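Local coordinates for protein FI20010p1 (Drosophila melanogaster, PDB 7CFB) that probably takes part, through an extended tudor module, in assembling the piRNA amplification complex that serves gene silencing, at residues V79-L84 against L221-E226; A100-D103 against I108-R111; T113-S118 against G122-L127; F130-H135 against P231-L236. One frame throughout, in Å; residues are numbered along the deposited sequence.

Contact 1 (V79-L84 against L221-E226)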
loop_
_atom_site.group_PDB
_atom_site.type_symbol
_atom_site.label_atom_id
_atom_site.label_comp_id
_atom_site.label_asym_id
_atom_site.label_seq_id
_atom_site.Cartn_x
_atom_site.Cartn_y
_atom_site.Cartn_z
ATOM N N VAL A 79 -13.594 1.463 -0.466
ATOM C CA VAL A 79 -13.189 0.766 -1.719
ATOM C C VAL A 79 -12.570 -0.587 -1.368
ATOM O O VAL A 79 -12.886 -1.555 -1.998
ATOM C CB VAL A 79 -12.191 1.601 -2.526
ATOM C CG1 VAL A 79 -11.456 0.764 -3.557
ATOM C CG2 VAL A 79 -12.863 2.784 -3.173
ATOM N N LEU A 80 -11.748 -0.614 -0.335
ATOM C CA LEU A 80 -11.030 -1.846 0.029
ATOM C C LEU A 80 -12.004 -2.961 0.400
ATOM O O LEU A 80 -11.835 -4.028 -0.078
ATOM C CB LEU A 80 -10.042 -1.549 1.150
ATOM C CG LEU A 80 -8.981 -2.616 1.320
ATOM C CD1 LEU A 80 -7.633 -2.010 1.631
ATOM C CD2 LEU A 80 -9.386 -3.611 2.379
ATOM N N GLN A 81 -13.072 -2.634 1.104
ATOM C CA GLN A 81 -14.067 -3.629 1.579
ATOM C C GLN A 81 -15.200 -3.832 0.563
ATOM O O GLN A 81 -16.219 -4.369 0.937
ATOM C CB GLN A 81 -14.507 -3.268 2.985
ATOM C CG GLN A 81 -13.396 -3.445 3.989
ATOM C CD GLN A 81 -13.785 -2.885 5.325
ATOM O OE1 GLN A 81 -14.067 -3.612 6.251
ATOM N NE2 GLN A 81 -13.812 -1.574 5.422
ATOM N N ARG A 82 -15.029 -3.322 -0.651
ATOM C CA ARG A 82 -15.971 -3.475 -1.778
ATOM C C ARG A 82 -17.330 -2.876 -1.429
ATOM O O ARG A 82 -18.305 -3.442 -1.817
ATOM C CB ARG A 82 -16.040 -4.940 -2.217
ATOM C CG ARG A 82 -14.742 -5.461 -2.804
ATOM C CD ARG A 82 -14.895 -6.550 -3.832
ATOM N NE ARG A 82 -15.309 -6.024 -5.104
ATOM C CZ ARG A 82 -15.613 -6.759 -6.152
ATOM N NH1 ARG A 82 -15.537 -8.068 -6.083
ATOM N NH2 ARG A 82 -15.966 -6.181 -7.276
ATOM N N GLN A 83 -17.338 -1.763 -0.706
ATOM C CA GLN A 83 -18.570 -1.055 -0.315
ATOM C C GLN A 83 -18.899 0.025 -1.347
ATOM O O GLN A 83 -19.892 0.671 -1.161
ATOM C CB GLN A 83 -18.443 -0.507 1.106
ATOM C CG GLN A 83 -18.303 -1.585 2.162
ATOM C CD GLN A 83 -17.966 -1.036 3.523
ATOM O OE1 GLN A 83 -17.734 0.140 3.702
ATOM N NE2 GLN A 83 -17.903 -1.904 4.505
ATOM N N LEU A 84 -18.048 0.240 -2.350
ATOM C CA LEU A 84 -18.326 1.231 -3.423
ATOM C C LEU A 84 -18.092 0.607 -4.788
ATOM O O LEU A 84 -17.069 0.032 -4.979
ATOM C CB LEU A 84 -17.424 2.457 -3.315
ATOM C CG LEU A 84 -17.464 3.296 -2.049
ATOM C CD1 LEU A 84 -16.513 4.452 -2.204
ATOM C CD2 LEU A 84 -18.849 3.832 -1.781
ATOM N N LEU A 221 -8.830 -4.591 8.964
ATOM C CA LEU A 221 -7.469 -5.155 9.065
ATOM C C LEU A 221 -7.497 -6.677 8.890
ATOM O O LEU A 221 -6.573 -7.189 8.309
ATOM C CB LEU A 221 -6.813 -4.683 10.356
ATOM C CG LEU A 221 -6.311 -3.246 10.340
ATOM C CD1 LEU A 221 -5.289 -3.051 11.428
ATOM C CD2 LEU A 221 -5.724 -2.898 8.992
ATOM N N ASN A 222 -8.516 -7.353 9.402
ATOM C CA ASN A 222 -8.656 -8.810 9.180
ATOM C C ASN A 222 -8.817 -9.071 7.683
ATOM O O ASN A 222 -8.211 -9.979 7.202
ATOM C CB ASN A 222 -9.828 -9.381 9.968
ATOM C CG ASN A 222 -9.570 -9.400 11.459
ATOM O OD1 ASN A 222 -8.424 -9.417 11.890
ATOM N ND2 ASN A 222 -10.625 -9.406 12.251
ATOM N N GLU A 223 -9.604 -8.272 6.982
ATOM C CA GLU A 223 -9.807 -8.448 5.524
ATOM C C GLU A 223 -8.474 -8.215 4.797
ATOM O O GLU A 223 -8.201 -8.901 3.823
ATOM C CB GLU A 223 -10.933 -7.538 5.039
ATOM C CG GLU A 223 -12.203 -8.272 4.638
ATOM C CD GLU A 223 -13.147 -7.511 3.717
ATOM O OE1 GLU A 223 -13.225 -7.827 2.525
ATOM O OE2 GLU A 223 -13.801 -6.608 4.196
ATOM N N ILE A 224 -7.704 -7.226 5.237
ATOM C CA ILE A 224 -6.395 -6.946 4.594
ATOM C C ILE A 224 -5.445 -8.112 4.845
ATOM O O ILE A 224 -4.810 -8.551 3.915
ATOM C CB ILE A 224 -5.793 -5.601 5.048
ATOM C CG1 ILE A 224 -6.688 -4.430 4.652
ATOM C CG2 ILE A 224 -4.398 -5.443 4.483
ATOM C CD1 ILE A 224 -6.162 -3.084 5.029
ATOM N N ASP A 225 -5.441 -8.619 6.064
ATOM C CA ASP A 225 -4.488 -9.682 6.458
ATOM C C ASP A 225 -4.703 -10.943 5.625
ATOM O O ASP A 225 -3.725 -11.573 5.317
ATOM C CB ASP A 225 -4.414 -9.853 7.969
ATOM C CG ASP A 225 -3.187 -10.607 8.418
ATOM O OD1 ASP A 225 -2.099 -10.152 8.146
ATOM O OD2 ASP A 225 -3.349 -11.641 9.012
ATOM N N GLU A 226 -5.939 -11.291 5.299
ATOM C CA GLU A 226 -6.165 -12.495 4.461
ATOM C C GLU A 226 -5.528 -12.313 3.082
ATOM O O GLU A 226 -4.967 -13.263 2.599
ATOM C CB GLU A 226 -7.638 -12.878 4.486
ATOM C CG GLU A 226 -8.134 -12.924 5.909
ATOM C CD GLU A 226 -9.115 -14.020 6.231
ATOM O OE1 GLU A 226 -10.285 -13.698 6.478
ATOM O OE2 GLU A 226 -8.703 -15.183 6.217
HETATM O O HOH W 1 -16.287 -6.491 2.813
#
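The side-chain amide of Gln81 and the carboxylate of Glu223 meet with their planes turned 50° apart. Neither group therefore lies flat on the other, and no stack forms. The closest approach is made by the chain below the amide: Glu223 OE2 comes to 3.2 Å from Gln81 CG, and the Gln81 CB methylene is the next carbon along it. Gln81 OE1 stays 3.6 Å from Glu223 OE2, an acceptor near an acceptor. The Gln81 amide nitrogen instead makes a weak hydrogen bond to Lys77 O.

A water supplies the polar link. It donates to Gln81 O and to Glu223 OE2, at 2.8 Å each. The carbonyl it serves belongs to the first residue after helix 74-80. Arg82, with positive phi, is the C-prime residue of the Schellman motif that ends this helix. Its N bonds to Val79 O, and Gln83 N bonds to Lys78 O.

Beside the polar pair, Leu80 and Ile224 cross at about a right angle. Leu80 CD2 touches Ile224 CG1 at 3.6 Å, and Leu80 CD1 lies 3.9 Å from Ile224 CD1. Ile224 holds CG1 beside its own backbone N (chi1 -62°), which carries CG1 and CD1 toward the leucine. Phe130 packs against both residues.

The end of a tudor-domain helix thus meets helix 215-228 through a buried apolar pair and a partly exposed, water-bridged polar pair. The polar part depends on one water that donates to both sides. Its bond to OE2 probably offsets part of the carboxylate charge, next to an amide oxygen that cannot donate.

Contact 2 (A100-D103 against I108-R111)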
loop_
_atom_site.group_PDB
_atom_site.type_symbol
_atom_site.label_atom_id
_atom_site.label_comp_id
_atom_site.label_asym_id
_atom_site.label_seq_id
_atom_site.Cartn_x
_atom_site.Cartn_y
_atom_site.Cartn_z
ATOM N N ALA A 100 -7.063 1.334 -8.989
ATOM C CA ALA A 100 -7.361 0.249 -8.042
ATOM C C ALA A 100 -7.205 -1.116 -8.708
ATOM O O ALA A 100 -7.387 -1.223 -9.896
ATOM C CB ALA A 100 -8.731 0.449 -7.473
ATOM N N VAL A 101 -6.805 -2.091 -7.914
ATOM C CA VAL A 101 -6.637 -3.479 -8.381
ATOM C C VAL A 101 -7.426 -4.395 -7.451
ATOM O O VAL A 101 -7.472 -4.160 -6.286
ATOM C CB VAL A 101 -5.162 -3.877 -8.530
ATOM C CG1 VAL A 101 -4.386 -3.755 -7.242
ATOM C CG2 VAL A 101 -4.997 -5.243 -9.150
ATOM N N LEU A 102 -8.032 -5.407 -8.027
ATOM C CA LEU A 102 -8.836 -6.352 -7.240
ATOM C C LEU A 102 -8.015 -7.581 -6.890
ATOM O O LEU A 102 -7.387 -8.115 -7.747
ATOM C CB LEU A 102 -10.072 -6.747 -8.052
ATOM C CG LEU A 102 -10.816 -7.962 -7.511
ATOM C CD1 LEU A 102 -11.586 -7.624 -6.262
ATOM C CD2 LEU A 102 -11.724 -8.551 -8.560
ATOM N N ASP A 103 -7.968 -7.904 -5.617
ATOM C CA ASP A 103 -7.431 -9.202 -5.172
ATOM C C ASP A 103 -8.686 -10.080 -5.195
ATOM O O ASP A 103 -9.476 -9.942 -4.306
ATOM C CB ASP A 103 -6.795 -9.107 -3.791
ATOM C CG ASP A 103 -6.426 -10.459 -3.230
ATOM O OD1 ASP A 103 -6.791 -11.435 -3.835
ATOM O OD2 ASP A 103 -5.774 -10.508 -2.218
ATOM N N ILE A 108 -10.649 -8.112 -1.912
ATOM C CA ILE A 108 -10.393 -6.710 -1.477
ATOM C C ILE A 108 -9.878 -5.917 -2.670
ATOM O O ILE A 108 -9.403 -6.508 -3.593
ATOM C CB ILE A 108 -9.456 -6.598 -0.270
ATOM C CG1 ILE A 108 -7.998 -6.844 -0.638
ATOM C CG2 ILE A 108 -9.915 -7.454 0.883
ATOM C CD1 ILE A 108 -7.048 -6.187 0.299
ATOM N N ILE A 109 -10.079 -4.612 -2.657
ATOM C CA ILE A 109 -9.600 -3.753 -3.766
ATOM C C ILE A 109 -8.662 -2.703 -3.173
ATOM O O ILE A 109 -9.091 -1.932 -2.335
ATOM C CB ILE A 109 -10.783 -3.149 -4.520
ATOM C CG1 ILE A 109 -11.610 -4.227 -5.217
ATOM C CG2 ILE A 109 -10.319 -2.080 -5.470
ATOM C CD1 ILE A 109 -12.779 -3.681 -5.964
ATOM N N THR A 110 -7.441 -2.651 -3.678
ATOM C CA THR A 110 -6.426 -1.741 -3.104
ATOM C C THR A 110 -5.878 -0.771 -4.150
ATOM O O THR A 110 -5.880 -1.117 -5.298
ATOM C CB THR A 110 -5.318 -2.573 -2.470
ATOM O OG1 THR A 110 -4.574 -1.779 -1.558
ATOM C CG2 THR A 110 -4.411 -3.207 -3.491
ATOM N N ARG A 111 -5.397 0.381 -3.693
ATOM C CA ARG A 111 -4.826 1.444 -4.557
ATOM C C ARG A 111 -3.458 0.991 -5.050
ATOM O O ARG A 111 -2.744 0.406 -4.297
ATOM C CB ARG A 111 -4.838 2.814 -3.879
ATOM C CG ARG A 111 -6.206 3.265 -3.411
ATOM C CD ARG A 111 -6.273 4.749 -3.188
ATOM N NE ARG A 111 -5.404 5.117 -2.100
ATOM C CZ ARG A 111 -4.949 6.318 -1.872
ATOM N NH1 ARG A 111 -5.272 7.319 -2.650
ATOM N NH2 ARG A 111 -4.148 6.513 -0.865
#
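Four backbone hydrogen bonds join Ala100-Asp103 to Ile108-Arg111 as two antiparallel strands of a hairpin, neighbours in the sheet of the Krimper first tudor domain (SH3 clan). Val101 and Thr110 form one hydrogen-bonded pair, with Val101 N to Thr110 O at 2.9 Å and Thr110 N to Val101 O at 3.0 Å. Asp103 and Ile108 form the other. Here Asp103 N reaches Ile108 O at 2.8 Å, while the return bond from Ile108 N to Asp103 O is longer, 3.2 Å, and more bent (145°).

Two CA-H...O contacts add to these: Ile109 CA to Val101 O (3.3 Å) between the bonded pairs, and Ala100 CA to Thr110 O at the end.

The apolar contacts lie on both faces. Ile109 serves two neighbours with two branches: CG2 touches Ala100 CB at 3.6 Å, and CG1 touches Leu102 CD1 at 3.6 Å. Its chi1 of -65° sets CG1 beside the backbone N and CG2 opposite that N, so the branches spread along the facing strand. On the other face, Val101 and Thr110 lie side by side, with Val101 CG1 3.8 Å from Thr110 CG2.

Asp103 OD2 bonds to Ser227, and Arg111 forms a salt bridge with Asp129. Strand 142-144 pairs with the outer side of strand 99-103. Helix 74-80 packs on Ile109 and Ile108, and helix 215-228 reaches Ile108 through Glu223 and Ser227.

Contact 3 (T113-S118 against G122-L127)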
loop_
_atom_site.group_PDB
_atom_site.type_symbol
_atom_site.label_atom_id
_atom_site.label_comp_id
_atom_site.label_asym_id
_atom_site.label_seq_id
_atom_site.Cartn_x
_atom_site.Cartn_y
_atom_site.Cartn_z
ATOM N N THR A 113 -0.179 1.851 -8.235
ATOM C CA THR A 113 0.399 2.663 -9.308
ATOM C C THR A 113 1.414 1.794 -10.062
ATOM O O THR A 113 2.048 0.992 -9.429
ATOM C CB THR A 113 0.990 3.958 -8.762
ATOM O OG1 THR A 113 1.373 4.640 -9.941
ATOM C CG2 THR A 113 2.173 3.738 -7.852
ATOM N N ILE A 114 1.500 1.944 -11.370
ATOM C CA ILE A 114 2.516 1.232 -12.174
ATOM C C ILE A 114 3.747 2.135 -12.231
ATOM O O ILE A 114 3.636 3.234 -12.657
ATOM C CB ILE A 114 2.014 0.878 -13.576
ATOM C CG1 ILE A 114 0.724 0.070 -13.531
ATOM C CG2 ILE A 114 3.089 0.135 -14.327
ATOM C CD1 ILE A 114 0.940 -1.336 -13.142
ATOM N N ASN A 115 4.879 1.646 -11.772
ATOM C CA ASN A 115 6.099 2.479 -11.770
ATOM C C ASN A 115 6.981 2.207 -12.992
ATOM O O ASN A 115 7.629 3.104 -13.406
ATOM C CB ASN A 115 6.789 2.483 -10.406
ATOM C CG ASN A 115 7.222 1.121 -9.931
ATOM O OD1 ASN A 115 6.490 0.424 -9.265
ATOM N ND2 ASN A 115 8.433 0.748 -10.263
ATOM N N SER A 116 6.969 1.002 -13.539
ATOM C CA SER A 116 7.844 0.695 -14.693
ATOM C C SER A 116 7.360 -0.532 -15.458
ATOM O O SER A 116 6.613 -1.305 -14.919
ATOM C CB SER A 116 9.277 0.506 -14.268
ATOM O OG SER A 116 9.470 -0.713 -13.606
ATOM N N SER A 117 7.858 -0.657 -16.677
ATOM C CA SER A 117 7.643 -1.807 -17.577
ATOM C C SER A 117 8.675 -2.881 -17.243
ATOM O O SER A 117 9.809 -2.543 -17.003
ATOM C CB SER A 117 7.779 -1.368 -18.991
ATOM O OG SER A 117 7.378 -2.384 -19.868
ATOM N N SER A 118 8.263 -4.133 -17.225
ATOM C CA SER A 118 9.176 -5.249 -16.931
ATOM C C SER A 118 9.680 -5.827 -18.257
ATOM O O SER A 118 8.881 -6.051 -19.139
ATOM C CB SER A 118 8.490 -6.272 -16.113
ATOM O OG SER A 118 8.313 -5.839 -14.796
ATOM N N GLY A 122 5.025 -7.784 -18.360
ATOM C CA GLY A 122 4.390 -7.253 -17.174
ATOM C C GLY A 122 5.008 -5.936 -16.738
ATOM O O GLY A 122 5.682 -5.237 -17.504
ATOM N N TYR A 123 4.772 -5.599 -15.471
ATOM C CA TYR A 123 5.142 -4.295 -14.941
ATOM C C TYR A 123 5.548 -4.431 -13.482
ATOM O O TYR A 123 5.209 -5.405 -12.808
ATOM C CB TYR A 123 3.988 -3.289 -15.063
ATOM C CG TYR A 123 3.340 -3.254 -16.427
ATOM C CD1 TYR A 123 2.308 -4.129 -16.751
ATOM C CD2 TYR A 123 3.763 -2.352 -17.393
ATOM C CE1 TYR A 123 1.721 -4.106 -18.001
ATOM C CE2 TYR A 123 3.179 -2.319 -18.645
ATOM C CZ TYR A 123 2.157 -3.198 -18.942
ATOM O OH TYR A 123 1.573 -3.171 -20.187
ATOM N N ASP A 124 6.282 -3.431 -13.005
ATOM C CA ASP A 124 6.540 -3.254 -11.583
ATOM C C ASP A 124 5.505 -2.285 -11.032
ATOM O O ASP A 124 5.299 -1.204 -11.598
ATOM C CB ASP A 124 7.957 -2.726 -11.346
ATOM C CG ASP A 124 8.395 -2.860 -9.902
ATOM O OD1 ASP A 124 7.921 -3.792 -9.218
ATOM O OD2 ASP A 124 9.220 -2.036 -9.454
ATOM N N ALA A 125 4.855 -2.687 -9.958
ATOM C CA ALA A 125 3.755 -1.891 -9.396
ATOM C C ALA A 125 3.937 -1.692 -7.898
ATOM O O ALA A 125 4.554 -2.506 -7.271
ATOM C CB ALA A 125 2.456 -2.577 -9.694
ATOM N N TYR A 126 3.366 -0.621 -7.383
ATOM C CA TYR A 126 3.456 -0.301 -5.948
ATOM C C TYR A 126 2.063 -0.186 -5.327
ATOM O O TYR A 126 1.254 0.531 -5.797
ATOM C CB TYR A 126 4.269 0.977 -5.779
ATOM C CG TYR A 126 4.478 1.435 -4.364
ATOM C CD1 TYR A 126 4.980 0.578 -3.415
ATOM C CD2 TYR A 126 4.171 2.716 -3.975
ATOM C CE1 TYR A 126 5.199 0.979 -2.120
ATOM C CE2 TYR A 126 4.357 3.128 -2.674
ATOM C CZ TYR A 126 4.880 2.259 -1.742
ATOM O OH TYR A 126 5.089 2.625 -0.464
ATOM N N LEU A 127 1.865 -0.894 -4.238
ATOM C CA LEU A 127 0.603 -0.820 -3.478
ATOM C C LEU A 127 0.812 0.303 -2.468
ATOM O O LEU A 127 1.351 0.067 -1.426
ATOM C CB LEU A 127 0.341 -2.181 -2.837
ATOM C CG LEU A 127 0.278 -3.358 -3.797
ATOM C CD1 LEU A 127 -0.357 -4.547 -3.147
ATOM C CD2 LEU A 127 -0.493 -3.002 -5.036
HETATM O O HOH W 2 10.932 -0.590 -11.254
HETATM O O HOH W 3 5.651 -4.680 -20.189
#
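Asn115 reaches across the hairpin to Asp124. Asn115 CB stays 4.2 Å from Asp124 O. Asn115 CG, between its own backbone N and carbonyl carbon (chi1 60°), lies 3.4 Å from Asp124 O and folds the amide over the facing strand. Asn115 OD1 then lies 3.1 Å from Asp124 O; both are acceptors and do not bond. Asn115 ND2 points the other way and gives a straight hydrogen bond to Asp124 OD2, 3.0 Å long. The acceptor lies in the amide plane, but the donor stands above the carboxylate plane.

The backbone here forms a classic beta bulge: Asn115 and Ser116 both face Asp124. Asn115 N bonds to Asp124 O at 2.9 Å, and Ser116 N adds a weak bond to the same oxygen. A water joins Ser116 OG to Asp124 OD2, which also has a salt bridge to Arg30.

Ile114 CG2 touches Tyr123 CB at 3.6 Å, and Ile114 CD1 reaches Ala125 CB at 4.0 Å. Beyond the bulge, Ser118 N bonds to Gly122 O at 2.8 Å and closes the turn end.

Helix 30-36 covers Thr113, Asn115 and Tyr126. Strand 132-136 pairs with strand 123-127 on its far side, and its Phe136 packs on Ile114 and Tyr123.

Contact 4 (F130-H135 against P231-L236)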
loop_
_atom_site.group_PDB
_atom_site.type_symbol
_atom_site.label_atom_id
_atom_site.label_comp_id
_atom_site.label_asym_id
_atom_site.label_seq_id
_atom_site.Cartn_x
_atom_site.Cartn_y
_atom_site.Cartn_z
ATOM N N PHE A 130 -0.273 -0.160 1.219
ATOM C CA PHE A 130 0.372 -1.282 1.952
ATOM C C PHE A 130 1.900 -1.196 1.982
ATOM O O PHE A 130 2.485 -1.884 2.758
ATOM C CB PHE A 130 0.008 -2.628 1.337
ATOM C CG PHE A 130 -1.456 -2.961 1.275
ATOM C CD1 PHE A 130 -2.393 -2.222 1.964
ATOM C CD2 PHE A 130 -1.900 -4.021 0.514
ATOM C CE1 PHE A 130 -3.738 -2.528 1.883
ATOM C CE2 PHE A 130 -3.244 -4.343 0.453
ATOM C CZ PHE A 130 -4.160 -3.596 1.143
ATOM N N GLY A 131 2.501 -0.317 1.207
ATOM C CA GLY A 131 3.961 -0.231 1.142
ATOM C C GLY A 131 4.603 -1.456 0.523
ATOM O O GLY A 131 5.693 -1.749 0.893
ATOM N N GLU A 132 3.932 -2.087 -0.440
ATOM C CA GLU A 132 4.486 -3.324 -1.046
ATOM C C GLU A 132 4.718 -3.153 -2.544
ATOM O O GLU A 132 3.856 -2.559 -3.221
ATOM C CB GLU A 132 3.484 -4.463 -0.914
ATOM C CG GLU A 132 3.326 -4.964 0.498
ATOM C CD GLU A 132 2.305 -6.078 0.540
ATOM O OE1 GLU A 132 1.699 -6.366 -0.512
ATOM O OE2 GLU A 132 2.112 -6.659 1.626
ATOM N N HIS A 133 5.850 -3.668 -3.024
ATOM C CA HIS A 133 6.130 -3.649 -4.475
ATOM C C HIS A 133 5.776 -5.035 -4.982
ATOM O O HIS A 133 6.106 -5.970 -4.322
ATOM C CB HIS A 133 7.566 -3.249 -4.776
ATOM C CG HIS A 133 7.914 -1.902 -4.264
ATOM N ND1 HIS A 133 7.789 -0.789 -5.011
ATOM C CD2 HIS A 133 8.361 -1.501 -3.066
ATOM C CE1 HIS A 133 8.146 0.243 -4.318
ATOM N NE2 HIS A 133 8.484 -0.159 -3.126
ATOM N N ILE A 134 4.995 -5.120 -6.040
ATOM C CA ILE A 134 4.568 -6.427 -6.593
ATOM C C ILE A 134 4.701 -6.405 -8.109
ATOM O O ILE A 134 4.716 -5.346 -8.677
ATOM C CB ILE A 134 3.124 -6.732 -6.188
ATOM C CG1 ILE A 134 2.180 -5.627 -6.642
ATOM C CG2 ILE A 134 3.013 -6.983 -4.701
ATOM C CD1 ILE A 134 1.392 -6.011 -7.831
ATOM N N HIS A 135 4.824 -7.573 -8.702
ATOM C CA HIS A 135 4.867 -7.683 -10.169
ATOM C C HIS A 135 3.428 -7.688 -10.685
ATOM O O HIS A 135 2.609 -8.357 -10.110
ATOM C CB HIS A 135 5.651 -8.914 -10.592
ATOM C CG HIS A 135 5.747 -9.004 -12.065
ATOM N ND1 HIS A 135 6.515 -8.163 -12.789
ATOM C CD2 HIS A 135 5.140 -9.802 -12.946
ATOM C CE1 HIS A 135 6.396 -8.450 -14.048
ATOM N NE2 HIS A 135 5.574 -9.437 -14.161
ATOM N N PRO A 231 -1.273 -17.672 0.556
ATOM C CA PRO A 231 -0.108 -18.495 0.277
ATOM C C PRO A 231 0.497 -18.309 -1.111
ATOM O O PRO A 231 1.583 -18.697 -1.315
ATOM C CB PRO A 231 -0.595 -19.929 0.415
ATOM C CG PRO A 231 -2.081 -19.833 0.336
ATOM C CD PRO A 231 -2.455 -18.455 0.830
ATOM N N LEU A 232 -0.262 -17.783 -2.041
ATOM C CA LEU A 232 0.329 -17.648 -3.383
ATOM C C LEU A 232 0.627 -16.207 -3.787
ATOM O O LEU A 232 1.090 -16.039 -4.868
ATOM C CB LEU A 232 -0.597 -18.349 -4.356
ATOM C CG LEU A 232 -0.348 -19.843 -4.339
ATOM C CD1 LEU A 232 -1.441 -20.554 -3.588
ATOM C CD2 LEU A 232 -0.175 -20.358 -5.737
ATOM N N LYS A 233 0.466 -15.258 -2.877
ATOM C CA LYS A 233 0.623 -13.823 -3.196
ATOM C C LYS A 233 2.036 -13.505 -3.683
ATOM O O LYS A 233 2.133 -12.851 -4.683
ATOM C CB LYS A 233 0.266 -12.974 -1.983
ATOM C CG LYS A 233 0.446 -11.480 -2.180
ATOM C CD LYS A 233 0.349 -10.756 -0.867
ATOM C CE LYS A 233 0.829 -9.332 -0.938
ATOM N NZ LYS A 233 0.310 -8.696 -2.160
ATOM N N ALA A 234 3.064 -14.025 -3.027
ATOM C CA ALA A 234 4.448 -13.767 -3.467
ATOM C C ALA A 234 4.686 -14.361 -4.849
ATOM O O ALA A 234 5.379 -13.768 -5.619
ATOM C CB ALA A 234 5.405 -14.327 -2.466
ATOM N N VAL A 235 4.138 -15.531 -5.109
ATOM C CA VAL A 235 4.392 -16.194 -6.407
ATOM C C VAL A 235 3.565 -15.592 -7.545
ATOM O O VAL A 235 4.136 -15.311 -8.568
ATOM C CB VAL A 235 4.144 -17.704 -6.267
ATOM C CG1 VAL A 235 4.189 -18.427 -7.600
ATOM C CG2 VAL A 235 5.104 -18.331 -5.294
ATOM N N LEU A 236 2.256 -15.463 -7.376
ATOM C CA LEU A 236 1.370 -15.045 -8.489
ATOM C C LEU A 236 0.881 -13.596 -8.394
ATOM O O LEU A 236 0.170 -13.194 -9.266
ATOM C CB LEU A 236 0.160 -15.976 -8.480
ATOM C CG LEU A 236 0.442 -17.452 -8.724
ATOM C CD1 LEU A 236 -0.800 -18.286 -8.463
ATOM C CD2 LEU A 236 0.949 -17.659 -10.132
#
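A G1 beta bulge opens strand 132-136, an outermost strand of the tudor-domain sheet within this chain, and its Glu132 forms a salt bridge with Lys233. Gly131 and Glu132 both face Leu127 in this bulge. Gly131 has positive phi, which favours glycine.

The bridge runs from Glu132 OE1 to Lys233 NZ, 3.2 Å apart. The two side chains run at a slant to each other, and the carboxylate also touches the last methylene, with Glu132 OE1 3.1 Å from Lys233 CE. Glu132 OE2 stays 3.9 Å from Lys233 CE, so OE1 does the touching.

Lys233 spans the gap with a nearly straight chain up to CE. The bend at chi4 (44°) turns NZ toward Ile134 and leaves CE and NZ about equally close to Glu132 OE1. Ile134 meets the lysine at about a right angle, and its CG2 is 4.1 Å from Lys233 NZ. Seen from NZ, the carboxylate oxygen and this methyl lie well short of opposite each other. The charges probably steady each other at the surface.

Leu232 stands at the N-cap position of the short helix 233-236, and Lys233 is the first residue of that helix. Phe238, in the loop beyond, packs on Lys233. Strand 123-127 pairs with strand 132-136: Leu127 touches Glu132 and Ile134, while His133 stacks its ring on Tyr126. The short helix therefore meets the edge strand through one long side chain.

Overall arrangement
Contacts 2 and 3 lie within one antiparallel sheet, and contact 4 joins its strand 132-136 to helix 233-236. Contacts 2 and 3 share strand 108-117 and come in series, with centres about 14 Å apart. Strand 132-136 is next to strand 123-127 of contact 3; contacts 3 and 4 have centres about 12 Å apart. Contact 1 closes a long loop that encloses contacts 2 and 3, and it crosses contact 4 in sequence. It touches contact 2 (centres about 9 Å apart) but not contact 3 (centres about 22 Å apart, nearest atoms about 9 Å). Phe130 touches both contacts 1 and 2. Helices 215-228 and 233-236 thus bring the C-terminal part back onto the tudor domain.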